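Local structure of C381 turret protein (4IND) at residues N153-P158 with F255-E260; Y178-P183 with V228-T233; G280-Q285 with Q353-G358. The protein probably builds the turrets of Sulfolobus turreted icosahedral virus, assembling as five copies of a chain made of three jelly rolls. One frame throughout, in Å; residues are numbered along the deposited sequence.

Contact 1 of 3, residues N153-P158 with F255-E260. With 2HP (dihydrogenphosphate ion), chain Y.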
ATOM      1  N   ASN A 153      12.156  -5.804  -4.170  1.00 41.24           N
ATOM      2  CA  ASN A 153      13.380  -6.136  -4.894  1.00 34.74           C
ATOM      3  C   ASN A 153      13.546  -5.329  -6.165  1.00 36.56           C
ATOM      4  O   ASN A 153      12.604  -4.721  -6.655  1.00 40.02           O
ATOM      5  CB  ASN A 153      13.476  -7.635  -5.174  1.00 32.79           C
ATOM      6  CG  ASN A 153      13.854  -8.414  -3.934  1.00 48.07           C
ATOM      7  OD1 ASN A 153      14.461  -7.864  -3.006  1.00 45.54           O
ATOM      8  ND2 ASN A 153      13.486  -9.689  -3.894  1.00 49.32           N
ATOM      9  N   ARG A 154      14.761  -5.317  -6.686  1.00 27.13           N
ATOM     10  CA  ARG A 154      15.063  -4.600  -7.899  1.00 24.89           C
ATOM     11  C   ARG A 154      15.863  -5.516  -8.786  1.00 25.80           C
ATOM     12  O   ARG A 154      16.385  -6.538  -8.332  1.00 26.99           O
ATOM     13  CB  ARG A 154      15.925  -3.372  -7.579  1.00 26.68           C
ATOM     14  CG  ARG A 154      17.168  -3.722  -6.763  1.00 28.54           C
ATOM     15  CD  ARG A 154      18.114  -2.523  -6.629  1.00 23.41           C
ATOM     16  NE  ARG A 154      19.229  -2.824  -5.724  1.00 26.57           N
ATOM     17  CZ  ARG A 154      20.141  -1.929  -5.352  1.00 33.20           C
ATOM     18  NH1 ARG A 154      20.057  -0.694  -5.799  1.00 29.82           N
ATOM     19  NH2 ARG A 154      21.134  -2.266  -4.545  1.00 27.65           N
ATOM     20  N   ILE A 155      15.958  -5.153 -10.051  1.00 21.78           N
ATOM     21  CA  ILE A 155      16.929  -5.778 -10.938  1.00 23.62           C
ATOM     22  C   ILE A 155      18.271  -5.138 -10.604  1.00 27.56           C
ATOM     23  O   ILE A 155      18.386  -3.912 -10.576  1.00 29.70           O
ATOM     24  CB  ILE A 155      16.585  -5.494 -12.404  1.00 27.06           C
ATOM     25  CG1 ILE A 155      15.280  -6.213 -12.784  1.00 32.32           C
ATOM     26  CG2 ILE A 155      17.715  -5.957 -13.337  1.00 26.14           C
ATOM     27  CD1 ILE A 155      14.789  -5.836 -14.175  1.00 31.41           C
ATOM     28  N   ASN A 156      19.269  -5.968 -10.305  1.00 28.77           N
ATOM     29  CA  ASN A 156      20.619  -5.465 -10.008  1.00 29.60           C
ATOM     30  C   ASN A 156      21.668  -6.421 -10.608  1.00 27.36           C
ATOM     31  O   ASN A 156      22.181  -7.299  -9.941  1.00 31.07           O
ATOM     32  CB  ASN A 156      20.812  -5.287  -8.510  1.00 27.87           C
ATOM     33  CG  ASN A 156      22.132  -4.600  -8.168  1.00 38.33           C
ATOM     34  OD1 ASN A 156      22.864  -4.189  -9.065  1.00 32.38           O
ATOM     35  ND2 ASN A 156      22.438  -4.481  -6.872  1.00 34.26           N
ATOM     36  N   ILE A 157      21.950  -6.240 -11.891  1.00 25.47           N
ATOM     37  CA  ILE A 157      22.965  -7.044 -12.586  1.00 27.68           C
ATOM     38  C   ILE A 157      24.290  -6.289 -12.594  1.00 26.25           C
ATOM     39  O   ILE A 157      24.322  -5.126 -12.978  1.00 25.19           O
ATOM     40  CB  ILE A 157      22.541  -7.292 -14.027  1.00 25.40           C
ATOM     41  CG1 ILE A 157      21.218  -8.079 -14.054  1.00 30.43           C
ATOM     42  CG2 ILE A 157      23.625  -8.056 -14.807  1.00 24.95           C
ATOM     43  CD1 ILE A 157      20.604  -8.150 -15.452  1.00 27.42           C
ATOM     44  N   PRO A 158      25.386  -6.953 -12.161  1.00 29.94           N
ATOM     45  CA  PRO A 158      26.694  -6.285 -12.071  1.00 32.47           C
ATOM     46  C   PRO A 158      27.256  -5.960 -13.451  1.00 27.20           C
ATOM     47  O   PRO A 158      26.649  -6.341 -14.457  1.00 30.71           O
ATOM     48  CB  PRO A 158      27.567  -7.299 -11.323  1.00 34.20           C
ATOM     49  CG  PRO A 158      26.897  -8.625 -11.530  1.00 36.95           C
ATOM     50  CD  PRO A 158      25.423  -8.327 -11.627  1.00 29.41           C
ATOM     51  N   PHE A 255      28.747  -3.334 -19.302  1.00 26.01           N
ATOM     52  CA  PHE A 255      27.846  -2.553 -18.471  1.00 22.36           C
ATOM     53  C   PHE A 255      26.994  -3.433 -17.563  1.00 30.66           C
ATOM     54  O   PHE A 255      26.866  -4.646 -17.777  1.00 28.54           O
ATOM     55  CB  PHE A 255      26.981  -1.623 -19.338  1.00 26.56           C
ATOM     56  CG  PHE A 255      25.990  -2.354 -20.216  1.00 34.35           C
ATOM     57  CD1 PHE A 255      24.681  -2.545 -19.802  1.00 25.20           C
ATOM     58  CD2 PHE A 255      26.374  -2.833 -21.462  1.00 28.06           C
ATOM     59  CE1 PHE A 255      23.764  -3.219 -20.622  1.00 30.68           C
ATOM     60  CE2 PHE A 255      25.479  -3.502 -22.285  1.00 29.19           C
ATOM     61  CZ  PHE A 255      24.167  -3.703 -21.861  1.00 27.83           C
ATOM     62  N   GLY A 256      26.422  -2.802 -16.549  1.00 28.17           N
ATOM     63  CA  GLY A 256      25.539  -3.455 -15.615  1.00 28.34           C
ATOM     64  C   GLY A 256      24.155  -2.874 -15.813  1.00 28.10           C
ATOM     65  O   GLY A 256      23.965  -1.980 -16.640  1.00 28.30           O
ATOM     66  N   LEU A 257      23.175  -3.398 -15.081  1.00 24.70           N
ATOM     67  CA  LEU A 257      21.810  -2.908 -15.212  1.00 26.78           C
ATOM     68  C   LEU A 257      21.107  -2.983 -13.886  1.00 28.28           C
ATOM     69  O   LEU A 257      21.005  -4.048 -13.275  1.00 25.62           O
ATOM     70  CB  LEU A 257      21.035  -3.741 -16.240  1.00 29.81           C
ATOM     71  CG  LEU A 257      19.544  -3.381 -16.349  1.00 25.03           C
ATOM     72  CD1 LEU A 257      19.384  -1.989 -16.920  1.00 24.01           C
ATOM     73  CD2 LEU A 257      18.804  -4.420 -17.231  1.00 29.32           C
ATOM     74  N   GLU A 258      20.592  -1.843 -13.463  1.00 27.86           N
ATOM     75  CA  GLU A 258      19.874  -1.741 -12.206  1.00 26.63           C
ATOM     76  C   GLU A 258      18.559  -1.049 -12.548  1.00 25.94           C
ATOM     77  O   GLU A 258      18.539   0.040 -13.137  1.00 35.73           O
ATOM     78  CB  GLU A 258      20.766  -0.948 -11.228  1.00 41.82           C
ATOM     79  CG  GLU A 258      20.246  -0.681  -9.825  1.00 53.60           C
ATOM     80  CD  GLU A 258      21.293   0.077  -8.990  1.00 58.93           C
ATOM     81  OE1 GLU A 258      22.403  -0.478  -8.812  1.00 45.55           O
ATOM     82  OE2 GLU A 258      21.020   1.229  -8.542  1.00 61.07           O
ATOM     83  N   VAL A 259      17.445  -1.706 -12.232  1.00 24.07           N
ATOM     84  CA  VAL A 259      16.117  -1.118 -12.427  1.00 25.46           C
ATOM     85  C   VAL A 259      15.383  -1.203 -11.109  1.00 28.00           C
ATOM     86  O   VAL A 259      15.217  -2.293 -10.568  1.00 30.37           O
ATOM     87  CB  VAL A 259      15.308  -1.905 -13.483  1.00 25.83           C
ATOM     88  CG1 VAL A 259      13.982  -1.195 -13.776  1.00 25.46           C
ATOM     89  CG2 VAL A 259      16.126  -2.084 -14.751  1.00 25.18           C
ATOM     90  N   GLU A 260      14.944  -0.066 -10.589  1.00 27.63           N
ATOM     91  CA  GLU A 260      14.402  -0.015  -9.238  1.00 25.25           C
ATOM     92  C   GLU A 260      13.322   1.041  -9.130  1.00 24.59           C
ATOM     93  O   GLU A 260      13.409   2.105  -9.763  1.00 29.65           O
ATOM     94  CB  GLU A 260      15.532   0.294  -8.245  1.00 28.94           C
ATOM     95  CG  GLU A 260      16.285   1.547  -8.618  1.00 30.19           C
ATOM     96  CD  GLU A 260      17.751   1.515  -8.215  1.00 34.90           C
ATOM     97  OE1 GLU A 260      18.150   0.659  -7.395  1.00 41.64           O
ATOM     98  OE2 GLU A 260      18.515   2.359  -8.724  1.00 35.36           O
TER
HETATM   99  P   2HP Y 402      23.296   1.495  -5.376  1.00 47.28           P
HETATM  100  O1  2HP Y 402      23.642   2.987  -5.087  1.00 54.11           O
HETATM  101  O2  2HP Y 402      21.971   1.123  -4.788  1.00 41.75           O
HETATM  102  O3  2HP Y 402      24.227   0.581  -4.657  1.00 51.98           O
HETATM  103  O4  2HP Y 402      23.315   1.261  -6.913  1.00 74.13           O
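Strands 155-158 and 255-260 pair antiparallel as the first and last strands of the middle jelly roll, neighbours in its BIDG sheet. Four backbone hydrogen bonds join them at Ile155-Val259 and Ile157-Leu257; the straightest, at 164°, runs from Ile157 N to Leu257 O over 2.8 Å. On the face carrying those four residues the packing is close and apolar. Ile155 and Val259 lie side by side with their CB atoms 4.0 Å apart, and Ile155 CD1 reaches CG2 of Val259. Tyr119 and Ile121 of strand 114-124 pack on the Ile157-Leu257 half, Val148 and Phe149 on the Ile155-Val259 half. The far end is looser: Pro158 is partly exposed, its side chain leaves the backbone away from strand 255-260, and beside it Gly256 brings only backbone.

The opposite face is polar yet buried, with the second subunit close by. Arg154 leaves the backbone by the crowded rotamer (chi1 53°) and then runs extended, so that its guanidinium lies alongside Glu260. Glu258 OE2 completes the salt-bridge network at a longer 3.5 Å from Arg154 NH1, while NE and NH2 of the same arginine turn to Glu125 and Asp238 of the second subunit. This arginine probably offsets the crowding of two carboxylates and a phosphate. Arg154 NH1 meets Glu260 OE1 and phosphate O2 in the guanidinium plane, each at 2.8 Å, the N-H of the latter bond nearly straight at 172°.

Contact 2 of 3, residues Y178-P183 with V228-T233. With 2HP (dihydrogenphosphate ion), chain B; 2HP (dihydrogenphosphate ion), chain Y.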
ATOM      1  N   TYR A 178      10.455   4.674 -12.051  1.00 24.34           N
ATOM      2  CA  TYR A 178      11.628   3.832 -11.903  1.00 27.68           C
ATOM      3  C   TYR A 178      12.916   4.525 -12.280  1.00 33.27           C
ATOM      4  O   TYR A 178      12.953   5.351 -13.190  1.00 27.84           O
ATOM      5  CB  TYR A 178      11.497   2.615 -12.799  1.00 23.71           C
ATOM      6  CG  TYR A 178      10.317   1.729 -12.482  1.00 27.79           C
ATOM      7  CD1 TYR A 178      10.476   0.568 -11.741  1.00 32.42           C
ATOM      8  CD2 TYR A 178       9.045   2.053 -12.928  1.00 27.65           C
ATOM      9  CE1 TYR A 178       9.391  -0.269 -11.462  1.00 29.07           C
ATOM     10  CE2 TYR A 178       7.950   1.222 -12.655  1.00 25.05           C
ATOM     11  CZ  TYR A 178       8.131   0.079 -11.918  1.00 32.91           C
ATOM     12  OH  TYR A 178       7.064  -0.755 -11.657  1.00 37.75           O
ATOM     13  N   ALA A 179      13.982   4.157 -11.586  1.00 28.30           N
ATOM     14  CA  ALA A 179      15.327   4.555 -11.984  1.00 27.03           C
ATOM     15  C   ALA A 179      15.911   3.402 -12.785  1.00 32.81           C
ATOM     16  O   ALA A 179      15.766   2.239 -12.405  1.00 30.13           O
ATOM     17  CB  ALA A 179      16.181   4.850 -10.779  1.00 24.09           C
ATOM     18  N   ILE A 180      16.558   3.720 -13.904  1.00 26.01           N
ATOM     19  CA  ILE A 180      17.329   2.721 -14.630  1.00 27.13           C
ATOM     20  C   ILE A 180      18.770   3.209 -14.623  1.00 27.85           C
ATOM     21  O   ILE A 180      19.077   4.265 -15.176  1.00 31.52           O
ATOM     22  CB  ILE A 180      16.847   2.589 -16.059  1.00 29.20           C
ATOM     23  CG1 ILE A 180      15.409   2.069 -16.069  1.00 28.65           C
ATOM     24  CG2 ILE A 180      17.763   1.649 -16.836  1.00 30.93           C
ATOM     25  CD1 ILE A 180      14.761   2.113 -17.449  1.00 34.95           C
ATOM     26  N   LYS A 181      19.633   2.462 -13.944  1.00 23.24           N
ATOM     27  CA  LYS A 181      21.016   2.850 -13.770  1.00 27.30           C
ATOM     28  C   LYS A 181      21.891   1.843 -14.509  1.00 27.08           C
ATOM     29  O   LYS A 181      21.726   0.620 -14.368  1.00 29.99           O
ATOM     30  CB  LYS A 181      21.387   2.907 -12.279  1.00 26.61           C
ATOM     31  CG  LYS A 181      22.789   3.454 -12.009  1.00 35.83           C
ATOM     32  CD  LYS A 181      23.191   3.299 -10.540  1.00 37.30           C
ATOM     33  CE  LYS A 181      22.269   4.101  -9.613  1.00 32.72           C
ATOM     34  NZ  LYS A 181      22.748   4.023  -8.189  1.00 39.03           N
ATOM     35  N   MET A 182      22.817   2.349 -15.311  0.53 26.94           N
ATOM     36  CA  MET A 182      23.724   1.469 -16.023  0.53 28.57           C
ATOM     37  C   MET A 182      25.175   1.920 -15.892  0.53 24.96           C
ATOM     38  O   MET A 182      25.639   2.776 -16.644  0.53 30.12           O
ATOM     39  CB  MET A 182      23.287   1.348 -17.486  0.53 28.97           C
ATOM     40  CG  MET A 182      21.846   0.885 -17.620  0.53 32.49           C
ATOM     41  SD  MET A 182      21.094   1.225 -19.216  0.53 38.12           S
ATOM     42  CE  MET A 182      22.313   0.500 -20.312  0.53 45.75           C
ATOM     43  N   PRO A 183      25.890   1.352 -14.911  1.00 25.65           N
ATOM     44  CA  PRO A 183      27.326   1.586 -14.780  1.00 27.46           C
ATOM     45  C   PRO A 183      27.949   0.963 -16.008  1.00 28.80           C
ATOM     46  O   PRO A 183      27.491  -0.116 -16.406  1.00 27.91           O
ATOM     47  CB  PRO A 183      27.712   0.758 -13.546  1.00 33.38           C
ATOM     48  CG  PRO A 183      26.418   0.410 -12.853  1.00 31.66           C
ATOM     49  CD  PRO A 183      25.378   0.371 -13.930  1.00 25.65           C
ATOM     50  N   VAL A 228      18.777   7.274 -15.725  1.00 30.96           N
ATOM     51  CA  VAL A 228      17.583   7.942 -16.232  1.00 37.84           C
ATOM     52  C   VAL A 228      16.350   7.419 -15.497  1.00 34.87           C
ATOM     53  O   VAL A 228      16.444   6.466 -14.747  1.00 33.68           O
ATOM     54  CB  VAL A 228      17.426   7.752 -17.749  1.00 33.66           C
ATOM     55  CG1 VAL A 228      18.622   8.340 -18.471  1.00 37.26           C
ATOM     56  CG2 VAL A 228      17.276   6.277 -18.083  1.00 33.78           C
ATOM     57  N   TYR A 229      15.211   8.072 -15.687  1.00 31.77           N
ATOM     58  CA  TYR A 229      14.028   7.707 -14.932  1.00 29.03           C
ATOM     59  C   TYR A 229      12.841   7.613 -15.874  1.00 27.40           C
ATOM     60  O   TYR A 229      12.728   8.401 -16.803  1.00 31.02           O
ATOM     61  CB  TYR A 229      13.758   8.764 -13.847  1.00 28.04           C
ATOM     62  CG  TYR A 229      14.909   9.030 -12.905  1.00 31.62           C
ATOM     63  CD1 TYR A 229      15.055   8.315 -11.727  1.00 35.12           C
ATOM     64  CD2 TYR A 229      15.838  10.016 -13.179  1.00 31.43           C
ATOM     65  CE1 TYR A 229      16.106   8.585 -10.841  1.00 25.08           C
ATOM     66  CE2 TYR A 229      16.894  10.279 -12.309  1.00 34.89           C
ATOM     67  CZ  TYR A 229      17.020   9.549 -11.149  1.00 34.31           C
ATOM     68  OH  TYR A 229      18.052   9.790 -10.278  1.00 32.65           O
ATOM     69  N   LEU A 230      11.948   6.661 -15.622  1.00 29.01           N
ATOM     70  CA  LEU A 230      10.729   6.514 -16.406  1.00 23.15           C
ATOM     71  C   LEU A 230       9.543   6.616 -15.496  1.00 29.28           C
ATOM     72  O   LEU A 230       9.480   5.908 -14.489  1.00 29.52           O
ATOM     73  CB  LEU A 230      10.664   5.112 -17.043  1.00 25.06           C
ATOM     74  CG  LEU A 230      11.669   4.752 -18.109  1.00 30.27           C
ATOM     75  CD1 LEU A 230      11.396   3.309 -18.595  1.00 26.20           C
ATOM     76  CD2 LEU A 230      11.508   5.727 -19.233  1.00 38.73           C
ATOM     77  N   LYS A 231       8.591   7.469 -15.849  1.00 21.79           N
ATOM     78  CA  LYS A 231       7.312   7.427 -15.159  1.00 36.28           C
ATOM     79  C   LYS A 231       6.355   6.500 -15.901  1.00 29.53           C
ATOM     80  O   LYS A 231       5.870   6.817 -16.989  1.00 32.54           O
ATOM     81  CB  LYS A 231       6.700   8.812 -15.007  1.00 30.22           C
ATOM     82  CG  LYS A 231       5.347   8.740 -14.275  1.00 34.22           C
ATOM     83  CD  LYS A 231       4.697  10.098 -14.054  1.00 35.71           C
ATOM     84  CE  LYS A 231       3.432   9.892 -13.230  1.00 45.49           C
ATOM     85  NZ  LYS A 231       2.705  11.148 -12.961  1.00 50.00           N
ATOM     86  N   ILE A 232       6.108   5.329 -15.333  1.00 25.71           N
ATOM     87  CA  ILE A 232       5.182   4.391 -15.954  1.00 25.53           C
ATOM     88  C   ILE A 232       3.791   4.660 -15.393  1.00 24.48           C
ATOM     89  O   ILE A 232       3.491   4.290 -14.267  1.00 30.45           O
ATOM     90  CB  ILE A 232       5.586   2.940 -15.668  1.00 26.12           C
ATOM     91  CG1 ILE A 232       7.035   2.695 -16.129  1.00 30.51           C
ATOM     92  CG2 ILE A 232       4.602   1.956 -16.348  1.00 21.39           C
ATOM     93  CD1 ILE A 232       7.213   2.801 -17.662  1.00 33.64           C
ATOM     94  N   THR A 233       2.965   5.346 -16.167  1.00 22.86           N
ATOM     95  CA  THR A 233       1.571   5.572 -15.779  1.00 32.58           C
ATOM     96  C   THR A 233       0.896   4.216 -15.595  1.00 31.01           C
ATOM     97  O   THR A 233       0.107   4.015 -14.673  1.00 35.56           O
ATOM     98  CB  THR A 233       0.839   6.346 -16.860  1.00 36.09           C
ATOM     99  OG1 THR A 233       1.412   7.650 -16.964  1.00 34.35           O
ATOM    100  CG2 THR A 233      -0.654   6.465 -16.542  1.00 40.65           C
TER
HETATM  101  P   2HP B 403       4.370  13.672 -11.032  1.00120.44           P
HETATM  102  O1  2HP B 403       5.099  14.982 -11.026  1.00117.45           O
HETATM  103  O2  2HP B 403       5.441  12.696 -11.427  1.00120.02           O
HETATM  104  O3  2HP B 403       3.202  13.730 -12.076  1.00 92.84           O
HETATM  105  O4  2HP B 403       3.864  13.290  -9.611  1.00 89.67           O
HETATM  106  P   2HP Y 402      23.296   1.495  -5.376  1.00 47.28           P
HETATM  107  O1  2HP Y 402      23.642   2.987  -5.087  1.00 54.11           O
HETATM  108  O2  2HP Y 402      21.971   1.123  -4.788  1.00 41.75           O
HETATM  109  O3  2HP Y 402      24.227   0.581  -4.657  1.00 51.98           O
HETATM  110  O4  2HP Y 402      23.315   1.261  -6.913  1.00 74.13           O
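Lys181 NZ has four partners: it donates to phosphate O4 at 3.1 Å and to the backbone carbonyl of Asp235 of the second subunit, makes a cation-pi contact with Tyr236 of that subunit, and forms a weak, long ion pair with Glu258. The chain bends at chi3 (-63°) and carries the amine away from strand 228-232. That neighbour is held through backbone, with paired hydrogen bonds at Tyr178-Leu230 and Ile180-Val228; Ile180 N points almost straight at Val228 O (2.9 Å, 175°). In the middle jelly roll these are the D and G strands of the BIDG sheet, strand 221-232 lying at its edge within the chain. On the face toward strands 194-203 and 208-213, the Ile180 and Leu230 side chains cross obliquely, their CD1 atoms 3.8 Å apart. Further along, the Tyr178 and Ile232 side chains cross at about a right angle; Ile232 CG1 is 3.8 Å from Tyr178 CD2, and the Tyr178 hydroxyl bonds to the Arg174 carbonyl. Across the sheet Ala179 CB rests 3.7 Å from Tyr229 CE1, the tyrosine hydroxyl being bound to Asp235 of the second subunit. Lys231, fully extended, reaches a different phosphate, its NZ 2.8 Å from O3.

Contact 3 of 3, residues G280-Q285 with Q353-G358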
ATOM      1  N   GLY A 280       5.284  43.465 -34.119  1.00 75.92           N
ATOM      2  CA  GLY A 280       4.259  43.347 -35.144  1.00 76.00           C
ATOM      3  C   GLY A 280       3.922  41.931 -35.579  1.00 67.79           C
ATOM      4  O   GLY A 280       2.883  41.695 -36.195  1.00 61.62           O
ATOM      5  N   SER A 281       4.798  40.986 -35.266  1.00 64.43           N
ATOM      6  CA  SER A 281       4.596  39.612 -35.700  1.00 61.22           C
ATOM      7  C   SER A 281       4.463  38.677 -34.519  1.00 61.58           C
ATOM      8  O   SER A 281       5.035  38.921 -33.459  1.00 61.06           O
ATOM      9  CB  SER A 281       5.749  39.157 -36.599  1.00 66.56           C
ATOM     10  OG  SER A 281       5.778  39.911 -37.800  1.00 76.98           O
ATOM     11  N   GLN A 282       3.703  37.604 -34.703  1.00 62.11           N
ATOM     12  CA  GLN A 282       3.589  36.595 -33.668  1.00 63.26           C
ATOM     13  C   GLN A 282       4.944  35.934 -33.422  1.00 67.20           C
ATOM     14  O   GLN A 282       5.681  35.623 -34.360  1.00 67.35           O
ATOM     15  CB  GLN A 282       2.549  35.541 -34.053  1.00 60.71           C
ATOM     16  CG  GLN A 282       2.303  34.520 -32.957  1.00 62.37           C
ATOM     17  CD  GLN A 282       1.396  33.408 -33.405  1.00 62.90           C
ATOM     18  OE1 GLN A 282       1.800  32.535 -34.170  1.00 70.82           O
ATOM     19  NE2 GLN A 282       0.161  33.428 -32.928  1.00 61.31           N
ATOM     20  N   VAL A 283       5.272  35.736 -32.153  1.00 63.63           N
ATOM     21  CA  VAL A 283       6.491  35.047 -31.774  1.00 63.08           C
ATOM     22  C   VAL A 283       6.129  33.844 -30.928  1.00 55.45           C
ATOM     23  O   VAL A 283       5.312  33.950 -30.020  1.00 55.65           O
ATOM     24  CB  VAL A 283       7.414  35.961 -30.959  1.00 63.33           C
ATOM     25  CG1 VAL A 283       8.565  35.158 -30.368  1.00 64.25           C
ATOM     26  CG2 VAL A 283       7.933  37.094 -31.820  1.00 69.26           C
ATOM     27  N   THR A 284       6.718  32.698 -31.248  1.00 57.83           N
ATOM     28  CA  THR A 284       6.591  31.517 -30.405  1.00 54.09           C
ATOM     29  C   THR A 284       7.948  31.246 -29.773  1.00 57.34           C
ATOM     30  O   THR A 284       8.899  30.854 -30.455  1.00 60.70           O
ATOM     31  CB  THR A 284       6.109  30.290 -31.198  1.00 51.70           C
ATOM     32  OG1 THR A 284       4.790  30.539 -31.706  1.00 56.76           O
ATOM     33  CG2 THR A 284       6.082  29.068 -30.315  1.00 41.74           C
ATOM     34  N   GLN A 285       8.036  31.475 -28.469  1.00 51.77           N
ATOM     35  CA  GLN A 285       9.300  31.361 -27.758  1.00 50.31           C
ATOM     36  C   GLN A 285       9.322  30.140 -26.854  1.00 42.47           C
ATOM     37  O   GLN A 285       8.500  30.022 -25.944  1.00 43.00           O
ATOM     38  CB  GLN A 285       9.526  32.615 -26.921  1.00 52.64           C
ATOM     39  CG  GLN A 285      10.708  32.527 -25.974  1.00 54.42           C
ATOM     40  CD  GLN A 285      12.026  32.594 -26.697  1.00 57.33           C
ATOM     41  OE1 GLN A 285      12.312  33.568 -27.393  1.00 63.99           O
ATOM     42  NE2 GLN A 285      12.838  31.557 -26.544  1.00 55.47           N
ATOM     43  N   GLN A 353       6.036  26.756 -23.852  1.00 38.23           N
ATOM     44  CA  GLN A 353       6.363  27.859 -24.753  1.00 42.32           C
ATOM     45  C   GLN A 353       5.446  29.059 -24.496  1.00 45.25           C
ATOM     46  O   GLN A 353       4.349  28.923 -23.946  1.00 48.01           O
ATOM     47  CB  GLN A 353       6.280  27.421 -26.221  1.00 39.74           C
ATOM     48  CG  GLN A 353       4.867  27.067 -26.677  1.00 40.21           C
ATOM     49  CD  GLN A 353       4.821  26.516 -28.090  1.00 46.80           C
ATOM     50  OE1 GLN A 353       5.824  26.014 -28.612  1.00 47.81           O
ATOM     51  NE2 GLN A 353       3.649  26.617 -28.726  1.00 38.17           N
ATOM     52  N   LEU A 354       5.923  30.240 -24.866  1.00 43.98           N
ATOM     53  CA  LEU A 354       5.121  31.457 -24.799  1.00 40.70           C
ATOM     54  C   LEU A 354       4.817  31.920 -26.212  1.00 44.41           C
ATOM     55  O   LEU A 354       5.724  32.081 -27.043  1.00 41.16           O
ATOM     56  CB  LEU A 354       5.870  32.562 -24.066  1.00 44.41           C
ATOM     57  CG  LEU A 354       5.082  33.851 -23.840  1.00 40.83           C
ATOM     58  CD1 LEU A 354       3.986  33.632 -22.809  1.00 40.02           C
ATOM     59  CD2 LEU A 354       6.011  34.961 -23.390  1.00 41.76           C
ATOM     60  N   VAL A 355       3.538  32.112 -26.496  1.00 42.84           N
ATOM     61  CA  VAL A 355       3.132  32.606 -27.797  1.00 41.98           C
ATOM     62  C   VAL A 355       2.613  34.016 -27.582  1.00 45.16           C
ATOM     63  O   VAL A 355       1.717  34.234 -26.778  1.00 47.39           O
ATOM     64  CB  VAL A 355       2.050  31.719 -28.434  1.00 39.37           C
ATOM     65  CG1 VAL A 355       1.653  32.265 -29.801  1.00 41.81           C
ATOM     66  CG2 VAL A 355       2.547  30.282 -28.566  1.00 44.90           C
ATOM     67  N   ALA A 356       3.189  34.977 -28.287  1.00 37.13           N
ATOM     68  CA  ALA A 356       2.855  36.368 -28.050  1.00 46.86           C
ATOM     69  C   ALA A 356       2.832  37.135 -29.357  1.00 48.36           C
ATOM     70  O   ALA A 356       3.457  36.731 -30.341  1.00 50.12           O
ATOM     71  CB  ALA A 356       3.849  36.997 -27.078  1.00 46.62           C
ATOM     72  N   ASN A 357       2.100  38.243 -29.359  1.00 41.47           N
ATOM     73  CA  ASN A 357       2.022  39.093 -30.529  1.00 52.21           C
ATOM     74  C   ASN A 357       1.705  40.516 -30.092  1.00 57.18           C
ATOM     75  O   ASN A 357       1.094  40.732 -29.038  1.00 52.32           O
ATOM     76  CB  ASN A 357       0.964  38.572 -31.504  1.00 47.73           C
ATOM     77  CG  ASN A 357       1.111  39.164 -32.893  1.00 54.99           C
ATOM     78  OD1 ASN A 357       1.969  40.022 -33.138  1.00 64.59           O
ATOM     79  ND2 ASN A 357       0.279  38.704 -33.817  1.00 51.51           N
ATOM     80  N   GLY A 358       2.124  41.485 -30.897  1.00 57.58           N
ATOM     81  CA  GLY A 358       1.927  42.880 -30.556  1.00 62.12           C
ATOM     82  C   GLY A 358       3.081  43.752 -31.016  1.00 63.08           C
ATOM     83  O   GLY A 358       3.980  43.290 -31.718  1.00 67.54           O
TER
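Strand 283-285 runs antiparallel to strand 353-358, their axes 164° apart. Paired backbone hydrogen bonds at Val283-Ala356 and Gln285-Leu354 hold the regular part; Val283 N meets Ala356 O at 2.8 Å, nearly along the C=O axis. Beyond Gln282, which faces Asn357, the register slips by one residue, so that Gly280 comes opposite Gly358 and its N donates to Gly358 O at 2.7 Å from above the carbonyl plane. Both glycines have backbone angles at which a side chain would collide with the preceding carbonyl. The pairing joins the C and H strands of the CHEF sheet in the third jelly roll.

Among the side chains, Thr284 and Val355 stand side by side, and Thr284 CG2 lies 3.5 Å from Gln353 OE1. Gln282, extended with CG anti to the backbone N (chi1 -175°), crosses obliquely over Val355, bringing NE2 to 3.7 Å from CG1; that amide then bonds to Gln313, as the Gln353 amide does to Gln317, both on strand 311-319. On the other face Val283 and Ala356 turn toward strand 266-278. Asn357 packs its amide against the Ser281-Gln282 peptide, OD1 3.2 Å from Ser281 C, while accepting a weak bond from Gly358 N. With the Gln282 and Gln353 amides tied to strand 311-319 and no charged residue present, cohesion between the two segments rests on backbone hydrogen bonds and van der Waals contact.

Overall arrangement
From the N terminus the chain passes through the first jelly roll before reaching residues 153-158, which open the middle one. Contact 1 closes a loop of 96 residues when 255-260 returns beside them. Contact 2, between 178-183 and 228-233, is nested inside that loop, and since strands 253-262 and 176-187 are neighbours, both belong to one four-stranded sheet; their centres are 11 Å apart and they share a phosphate and the second subunit. Contact 3 follows in series, closing a 67-residue loop within the third jelly roll. Its centre is about 46 Å from that of contact 1 and about 36 Å from that of contact 2, with no touch to either.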